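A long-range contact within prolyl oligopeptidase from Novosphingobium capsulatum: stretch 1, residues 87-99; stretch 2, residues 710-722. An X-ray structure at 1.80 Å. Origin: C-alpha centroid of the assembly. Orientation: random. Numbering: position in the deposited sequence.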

ATOM      1  N   ALA A  87     -24.620  -9.327 -21.030  1.00 21.27           N
ATOM      2  CA  ALA A  87     -25.548 -10.431 -21.285  1.00 21.44           C
ATOM      3  C   ALA A  87     -24.993 -11.793 -20.908  1.00 21.17           C
ATOM      4  O   ALA A  87     -25.733 -12.640 -20.415  1.00 21.27           O
ATOM      5  CB  ALA A  87     -25.991 -10.439 -22.770  1.00 21.26           C
ATOM      6  N   TYR A  88     -23.698 -12.017 -21.159  1.00 20.15           N
ATOM      7  CA  TYR A  88     -23.056 -13.261 -20.756  1.00 19.28           C
ATOM      8  C   TYR A  88     -22.890 -13.328 -19.221  1.00 19.09           C
ATOM      9  O   TYR A  88     -23.185 -14.337 -18.607  1.00 18.49           O
ATOM     10  CB  TYR A  88     -21.702 -13.414 -21.439  1.00 19.36           C
ATOM     11  CG  TYR A  88     -21.004 -14.696 -21.071  1.00 19.08           C
ATOM     12  CD1 TYR A  88     -21.257 -15.878 -21.779  1.00 21.96           C
ATOM     13  CD2 TYR A  88     -20.108 -14.745 -20.016  1.00 18.15           C
ATOM     14  CE1 TYR A  88     -20.630 -17.062 -21.424  1.00 20.78           C
ATOM     15  CE2 TYR A  88     -19.507 -15.926 -19.647  1.00 15.42           C
ATOM     16  CZ  TYR A  88     -19.765 -17.071 -20.337  1.00 19.06           C
ATOM     17  OH  TYR A  88     -19.155 -18.243 -19.953  1.00 19.28           O
ATOM     18  N   LEU A  89     -22.374 -12.254 -18.628  1.00 19.41           N
ATOM     19  CA  LEU A  89     -22.007 -12.263 -17.217  1.00 20.31           C
ATOM     20  C   LEU A  89     -23.219 -12.419 -16.296  1.00 21.06           C
ATOM     21  O   LEU A  89     -23.096 -13.027 -15.226  1.00 19.49           O
ATOM     22  CB  LEU A  89     -21.194 -11.027 -16.839  1.00 20.10           C
ATOM     23  CG  LEU A  89     -19.819 -10.901 -17.465  1.00 19.54           C
ATOM     24  CD1 LEU A  89     -19.151  -9.543 -17.124  1.00 19.61           C
ATOM     25  CD2 LEU A  89     -18.871 -12.102 -17.110  1.00 18.23           C
ATOM     26  N   LYS A  90     -24.368 -11.886 -16.733  1.00 22.67           N
ATOM     27  CA  LYS A  90     -25.639 -11.934 -15.986  1.00 24.96           C
ATOM     28  C   LYS A  90     -26.130 -13.373 -15.845  1.00 25.24           C
ATOM     29  O   LYS A  90     -26.933 -13.665 -14.963  1.00 27.27           O
ATOM     30  CB  LYS A  90     -26.735 -11.082 -16.695  1.00 25.11           C
ATOM     31  CG  LYS A  90     -27.655 -10.260 -15.732  1.00 30.63           C
ATOM     32  CD  LYS A  90     -28.463  -9.102 -16.458  1.00 34.71           C
ATOM     33  CE  LYS A  90     -27.542  -7.878 -16.787  1.00 38.16           C
ATOM     34  NZ  LYS A  90     -27.918  -7.091 -18.052  1.00 39.16           N
ATOM     35  N   GLN A  91     -25.650 -14.255 -16.715  1.00 25.07           N
ATOM     36  CA  GLN A  91     -25.992 -15.678 -16.726  1.00 25.10           C
ATOM     37  C   GLN A  91     -25.167 -16.530 -15.725  1.00 23.54           C
ATOM     38  O   GLN A  91     -25.494 -17.679 -15.471  1.00 23.33           O
ATOM     39  CB  GLN A  91     -25.732 -16.222 -18.129  1.00 25.76           C
ATOM     40  CG  GLN A  91     -26.858 -16.850 -18.872  1.00 30.05           C
ATOM     41  CD  GLN A  91     -26.601 -16.869 -20.385  1.00 33.53           C
ATOM     42  OE1 GLN A  91     -26.480 -17.938 -20.994  1.00 38.38           O
ATOM     43  NE2 GLN A  91     -26.482 -15.682 -20.982  1.00 33.25           N
ATOM     44  N   LEU A  92     -24.068 -16.020 -15.200  1.00 21.87           N
ATOM     45  CA  LEU A  92     -23.222 -16.858 -14.344  1.00 20.75           C
ATOM     46  C   LEU A  92     -23.855 -17.044 -12.966  1.00 20.77           C
ATOM     47  O   LEU A  92     -24.072 -16.065 -12.256  1.00 19.02           O
ATOM     48  CB  LEU A  92     -21.841 -16.250 -14.191  1.00 21.05           C
ATOM     49  CG  LEU A  92     -21.086 -16.165 -15.511  1.00 19.99           C
ATOM     50  CD1 LEU A  92     -19.839 -15.341 -15.302  1.00 21.30           C
ATOM     51  CD2 LEU A  92     -20.763 -17.566 -16.016  1.00 22.16           C
ATOM     52  N   PRO A  93     -24.146 -18.288 -12.573  1.00 20.85           N
ATOM     53  CA  PRO A  93     -24.831 -18.503 -11.308  1.00 21.61           C
ATOM     54  C   PRO A  93     -23.925 -18.294 -10.072  1.00 21.87           C
ATOM     55  O   PRO A  93     -24.493 -18.195  -9.001  1.00 21.73           O
ATOM     56  CB  PRO A  93     -25.346 -19.936 -11.437  1.00 22.10           C
ATOM     57  CG  PRO A  93     -24.334 -20.608 -12.270  1.00 21.46           C
ATOM     58  CD  PRO A  93     -23.862 -19.563 -13.256  1.00 21.56           C
ATOM     59  N   GLU A  94     -22.596 -18.182 -10.215  1.00 21.92           N
ATOM     60  CA  GLU A  94     -21.725 -17.962  -9.052  1.00 22.65           C
ATOM     61  C   GLU A  94     -21.783 -16.487  -8.575  1.00 21.78           C
ATOM     62  O   GLU A  94     -21.419 -16.194  -7.443  1.00 22.18           O
ATOM     63  CB  GLU A  94     -20.261 -18.352  -9.358  1.00 23.97           C
ATOM     64  CG  GLU A  94     -19.995 -19.779  -9.843  1.00 25.22           C
ATOM     65  CD  GLU A  94     -20.260 -20.015 -11.331  1.00 28.38           C
ATOM     66  OE1 GLU A  94     -20.636 -19.063 -12.068  1.00 28.80           O
ATOM     67  OE2 GLU A  94     -20.157 -21.189 -11.757  1.00 28.47           O
ATOM     68  N   ARG A  95     -22.291 -15.581  -9.414  1.00 20.42           N
ATOM     69  CA  ARG A  95     -22.135 -14.153  -9.197  1.00 19.54           C
ATOM     70  C   ARG A  95     -22.804 -13.635  -7.936  1.00 18.86           C
ATOM     71  O   ARG A  95     -22.215 -12.840  -7.188  1.00 17.18           O
ATOM     72  CB  ARG A  95     -22.650 -13.344 -10.373  1.00 19.97           C
ATOM     73  CG  ARG A  95     -22.210 -11.926 -10.275  1.00 21.14           C
ATOM     74  CD  ARG A  95     -22.769 -11.020 -11.288  1.00 24.39           C
ATOM     75  NE  ARG A  95     -22.270  -9.648 -11.107  1.00 25.14           N
ATOM     76  CZ  ARG A  95     -22.816  -8.731 -10.310  1.00 25.15           C
ATOM     77  NH1 ARG A  95     -23.843  -9.041  -9.541  1.00 26.30           N
ATOM     78  NH2 ARG A  95     -22.289  -7.511 -10.255  1.00 26.36           N
ATOM     79  N   ALA A  96     -24.029 -14.085  -7.715  1.00 18.81           N
ATOM     80  CA  ALA A  96     -24.844 -13.645  -6.587  1.00 19.11           C
ATOM     81  C   ALA A  96     -24.151 -13.803  -5.255  1.00 19.17           C
ATOM     82  O   ALA A  96     -24.144 -12.885  -4.437  1.00 20.25           O
ATOM     83  CB  ALA A  96     -26.147 -14.445  -6.569  1.00 19.37           C
ATOM     84  N   ALA A  97     -23.572 -14.981  -5.042  1.00 19.06           N
ATOM     85  CA  ALA A  97     -22.966 -15.335  -3.780  1.00 19.11           C
ATOM     86  C   ALA A  97     -21.684 -14.537  -3.589  1.00 18.69           C
ATOM     87  O   ALA A  97     -21.352 -14.119  -2.473  1.00 17.99           O
ATOM     88  CB  ALA A  97     -22.647 -16.810  -3.756  1.00 20.13           C
ATOM     89  N   LEU A  98     -20.976 -14.293  -4.680  1.00 18.37           N
ATOM     90  CA  LEU A  98     -19.727 -13.513  -4.590  1.00 17.66           C
ATOM     91  C   LEU A  98     -19.998 -12.050  -4.313  1.00 17.09           C
ATOM     92  O   LEU A  98     -19.290 -11.447  -3.504  1.00 15.23           O
ATOM     93  CB  LEU A  98     -18.890 -13.650  -5.844  1.00 17.04           C
ATOM     94  CG  LEU A  98     -18.311 -15.055  -6.051  1.00 19.46           C
ATOM     95  CD1 LEU A  98     -18.031 -15.302  -7.563  1.00 19.24           C
ATOM     96  CD2 LEU A  98     -17.058 -15.350  -5.243  1.00 18.37           C
ATOM     97  N   GLU A  99     -20.983 -11.471  -5.003  1.00 16.80           N
ATOM     98  CA  GLU A  99     -21.372 -10.067  -4.789  1.00 18.80           C
ATOM     99  C   GLU A  99     -21.817  -9.846  -3.337  1.00 18.08           C
ATOM    100  O   GLU A  99     -21.510  -8.830  -2.759  1.00 17.49           O
ATOM    101  CB  GLU A  99     -22.492  -9.608  -5.702  1.00 19.15           C
ATOM    102  CG  GLU A  99     -22.824  -8.126  -5.540  1.00 25.90           C
ATOM    103  CD  GLU A  99     -23.959  -7.627  -6.445  1.00 35.78           C
ATOM    104  OE1 GLU A  99     -25.143  -8.008  -6.233  1.00 42.41           O
ATOM    105  OE2 GLU A  99     -23.673  -6.821  -7.373  1.00 44.08           O
ATOM    106  N   GLN A 710     -14.780 -12.292 -10.671  1.00  9.63           N
ATOM    107  CA  GLN A 710     -14.621 -13.510  -9.912  1.00  9.58           C
ATOM    108  C   GLN A 710     -15.628 -14.603 -10.283  1.00 11.40           C
ATOM    109  O   GLN A 710     -15.322 -15.783 -10.224  1.00 12.24           O
ATOM    110  CB  GLN A 710     -14.575 -13.223  -8.420  1.00 10.82           C
ATOM    111  CG  GLN A 710     -13.270 -12.558  -8.014  1.00 11.72           C
ATOM    112  CD  GLN A 710     -13.099 -12.405  -6.512  1.00 16.40           C
ATOM    113  OE1 GLN A 710     -13.896 -12.968  -5.716  1.00 16.81           O
ATOM    114  NE2 GLN A 710     -12.047 -11.700  -6.109  1.00 14.16           N
ATOM    115  N   ALA A 711     -16.841 -14.231 -10.626  1.00 11.95           N
ATOM    116  CA  ALA A 711     -17.812 -15.220 -11.110  1.00 12.02           C
ATOM    117  C   ALA A 711     -17.291 -15.884 -12.392  1.00 11.78           C
ATOM    118  O   ALA A 711     -17.418 -17.103 -12.554  1.00 11.91           O
ATOM    119  CB  ALA A 711     -19.139 -14.539 -11.390  1.00 12.38           C
ATOM    120  N   PHE A 712     -16.734 -15.083 -13.301  1.00 11.28           N
ATOM    121  CA  PHE A 712     -16.141 -15.603 -14.559  1.00 11.37           C
ATOM    122  C   PHE A 712     -14.990 -16.554 -14.230  1.00 11.89           C
ATOM    123  O   PHE A 712     -14.949 -17.707 -14.664  1.00 12.48           O
ATOM    124  CB  PHE A 712     -15.691 -14.425 -15.412  1.00 12.15           C
ATOM    125  CG  PHE A 712     -15.184 -14.781 -16.774  1.00 13.44           C
ATOM    126  CD1 PHE A 712     -13.836 -14.994 -16.983  1.00 14.25           C
ATOM    127  CD2 PHE A 712     -16.025 -14.771 -17.853  1.00 13.01           C
ATOM    128  CE1 PHE A 712     -13.381 -15.261 -18.277  1.00 13.43           C
ATOM    129  CE2 PHE A 712     -15.574 -15.029 -19.159  1.00 13.58           C
ATOM    130  CZ  PHE A 712     -14.274 -15.274 -19.362  1.00 13.22           C
ATOM    131  N   LEU A 713     -14.041 -16.092 -13.448  1.00 12.22           N
ATOM    132  CA  LEU A 713     -12.910 -16.953 -13.055  1.00 11.86           C
ATOM    133  C   LEU A 713     -13.366 -18.216 -12.296  1.00 13.17           C
ATOM    134  O   LEU A 713     -12.809 -19.306 -12.503  1.00 15.07           O
ATOM    135  CB  LEU A 713     -11.891 -16.178 -12.204  1.00 12.52           C
ATOM    136  CG  LEU A 713     -11.313 -14.913 -12.849  1.00 11.97           C
ATOM    137  CD1 LEU A 713     -10.269 -14.246 -11.915  1.00 13.44           C
ATOM    138  CD2 LEU A 713     -10.683 -15.222 -14.219  1.00 16.02           C
ATOM    139  N   ALA A 714     -14.324 -18.077 -11.385  1.00 12.80           N
ATOM    140  CA  ALA A 714     -14.873 -19.245 -10.670  1.00 13.16           C
ATOM    141  C   ALA A 714     -15.517 -20.262 -11.592  1.00 13.25           C
ATOM    142  O   ALA A 714     -15.348 -21.443 -11.425  1.00 13.99           O
ATOM    143  CB  ALA A 714     -15.929 -18.806  -9.653  1.00 13.58           C
ATOM    144  N   HIS A 715     -16.297 -19.773 -12.532  1.00 14.03           N
ATOM    145  CA  HIS A 715     -17.025 -20.636 -13.474  1.00 14.47           C
ATOM    146  C   HIS A 715     -16.028 -21.513 -14.241  1.00 14.96           C
ATOM    147  O   HIS A 715     -16.180 -22.729 -14.306  1.00 14.13           O
ATOM    148  CB  HIS A 715     -17.817 -19.774 -14.433  1.00 15.93           C
ATOM    149  CG  HIS A 715     -18.684 -20.559 -15.363  1.00 15.01           C
ATOM    150  ND1 HIS A 715     -19.794 -21.250 -14.926  1.00 20.03           N
ATOM    151  CD2 HIS A 715     -18.596 -20.781 -16.695  1.00 18.69           C
ATOM    152  CE1 HIS A 715     -20.364 -21.859 -15.956  1.00 19.75           C
ATOM    153  NE2 HIS A 715     -19.665 -21.585 -17.043  1.00 19.69           N
ATOM    154  N   PHE A 716     -14.927 -20.897 -14.696  1.00 14.52           N
ATOM    155  CA  PHE A 716     -13.974 -21.586 -15.554  1.00 14.70           C
ATOM    156  C   PHE A 716     -12.886 -22.356 -14.780  1.00 16.10           C
ATOM    157  O   PHE A 716     -12.150 -23.139 -15.386  1.00 15.92           O
ATOM    158  CB  PHE A 716     -13.408 -20.609 -16.593  1.00 15.25           C
ATOM    159  CG  PHE A 716     -14.387 -20.319 -17.660  1.00 13.52           C
ATOM    160  CD1 PHE A 716     -14.698 -21.309 -18.598  1.00 15.44           C
ATOM    161  CD2 PHE A 716     -15.085 -19.114 -17.698  1.00 12.64           C
ATOM    162  CE1 PHE A 716     -15.713 -21.096 -19.550  1.00 18.57           C
ATOM    163  CE2 PHE A 716     -16.066 -18.889 -18.662  1.00 16.71           C
ATOM    164  CZ  PHE A 716     -16.382 -19.876 -19.583  1.00 18.32           C
ATOM    165  N   THR A 717     -12.797 -22.176 -13.459  1.00 14.74           N
ATOM    166  CA  THR A 717     -11.919 -22.997 -12.656  1.00 14.78           C
ATOM    167  C   THR A 717     -12.624 -24.057 -11.816  1.00 15.24           C
ATOM    168  O   THR A 717     -11.961 -24.789 -11.073  1.00 16.60           O
ATOM    169  CB  THR A 717     -11.050 -22.161 -11.709  1.00 14.55           C
ATOM    170  OG1 THR A 717     -11.866 -21.360 -10.846  1.00 12.91           O
ATOM    171  CG2 THR A 717     -10.133 -21.206 -12.452  1.00 16.41           C
ATOM    172  N   GLY A 718     -13.940 -24.114 -11.867  1.00 15.89           N
ATOM    173  CA  GLY A 718     -14.664 -25.110 -11.084  1.00 16.24           C
ATOM    174  C   GLY A 718     -14.888 -24.733  -9.628  1.00 15.98           C
ATOM    175  O   GLY A 718     -15.153 -25.603  -8.807  1.00 16.47           O
ATOM    176  N   LEU A 719     -14.839 -23.452  -9.289  1.00 15.55           N
ATOM    177  CA  LEU A 719     -15.118 -23.036  -7.934  1.00 15.12           C
ATOM    178  C   LEU A 719     -16.604 -22.871  -7.707  1.00 16.48           C
ATOM    179  O   LEU A 719     -17.235 -22.039  -8.353  1.00 15.31           O
ATOM    180  CB  LEU A 719     -14.436 -21.710  -7.594  1.00 15.20           C
ATOM    181  CG  LEU A 719     -14.684 -21.228  -6.155  1.00 16.08           C
ATOM    182  CD1 LEU A 719     -14.073 -22.227  -5.152  1.00 15.01           C
ATOM    183  CD2 LEU A 719     -14.146 -19.818  -5.916  1.00 20.05           C
ATOM    184  N   THR A 720     -17.133 -23.623  -6.747  1.00 17.44           N
ATOM    185  CA  THR A 720     -18.477 -23.398  -6.238  1.00 18.08           C
ATOM    186  C   THR A 720     -18.346 -22.644  -4.914  1.00 17.05           C
ATOM    187  O   THR A 720     -17.842 -23.204  -3.966  1.00 17.16           O
ATOM    188  CB  THR A 720     -19.178 -24.771  -6.054  1.00 18.97           C
ATOM    189  OG1 THR A 720     -19.466 -25.347  -7.346  1.00 19.59           O
ATOM    190  CG2 THR A 720     -20.530 -24.621  -5.365  1.00 21.31           C
ATOM    191  N   PRO A 721     -18.744 -21.370  -4.848  1.00 17.96           N
ATOM    192  CA  PRO A 721     -18.611 -20.569  -3.607  1.00 17.77           C
ATOM    193  C   PRO A 721     -19.312 -21.216  -2.429  1.00 17.31           C
ATOM    194  O   PRO A 721     -20.497 -21.552  -2.567  1.00 16.68           O
ATOM    195  CB  PRO A 721     -19.307 -19.251  -3.962  1.00 17.92           C
ATOM    196  CG  PRO A 721     -19.112 -19.146  -5.452  1.00 19.13           C
ATOM    197  CD  PRO A 721     -19.315 -20.562  -5.941  1.00 17.80           C
ATOM    198  N   ARG A 722     -18.585 -21.465  -1.343  1.00 16.36           N
ATOM    199  CA  ARG A 722     -19.141 -22.058  -0.138  1.00 17.38           C
ATOM    200  C   ARG A 722     -18.628 -21.368   1.113  1.00 16.04           C
ATOM    201  O   ARG A 722     -17.454 -21.029   1.190  1.00 13.41           O
ATOM    202  CB  ARG A 722     -18.718 -23.518   0.003  1.00 19.43           C
ATOM    203  CG  ARG A 722     -19.408 -24.551  -0.837  1.00 24.41           C
ATOM    204  CD  ARG A 722     -18.856 -25.909  -0.505  1.00 30.98           C
ATOM    205  NE  ARG A 722     -19.626 -27.035  -1.038  1.00 36.95           N
ATOM    206  CZ  ARG A 722     -19.082 -28.096  -1.640  1.00 39.84           C
ATOM    207  NH1 ARG A 722     -17.759 -28.188  -1.829  1.00 41.92           N
ATOM    208  NH2 ARG A 722     -19.864 -29.071  -2.061  1.00 41.15           N
TER

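How do two stretches more than 600 residues apart in sequence meet? Stretch 1 leaves one helix, passes through two successive type I turns, Leu89 to Leu92 and Leu92 to Arg95, and enters a second helix. That helix crosses the helix of stretch 2 at 129° between their N-to-C directions, with axes 9.5 Å apart at closest approach. Stretch 2 ends its helix in a Schellman motif, where Gly718 adopts a positive phi that would jam a CB against the preceding carbonyl, and then extends through Pro721.

Where do the backbones come closest? At Arg95 and Ala711, whose CA atoms lie 4.8 Å apart. The small side chain of Ala711 fits this approach, its CB lying 3.7 Å from Arg95 CA. Leu92 and Leu98 also reach this methyl, Leu92 CD1 and Leu98 CD1 each lying 4.1 Å from Ala711 CB. The guanidinium of Arg95 leads away and forms a salt bridge with Glu99, NH1 to OE2 at 3.1 Å.

What polar link crosses the contact? His715 ND1 donates a hydrogen bond to Glu94 OE2 at 3.2 Å and 161°, at the edge of the imidazole. Leu92 lies over one face of the same ring, its CD2 3.9 Å from the His715 ring centroid in a CH-pi contact. Glu94 OE1, by contrast, is buried without a partner.

What closes the two ends? Beyond Glu94, Pro721 offers a compact apolar ring: its CB lies 4.1 Å from Ala97 CB, and its CG 4.2 Å from Leu98 CG. At the other end, aromatic side chains gather. Tyr88 CE2 approaches Phe712 CE2 at 4.1 Å, Leu89 CD2 packs 4.0 Å from Phe712 CD2, and Tyr88 OH meets the edge of the Phe716 ring, 3.2 Å from CZ. In all, the contact buries 647 Å², summed over both sides.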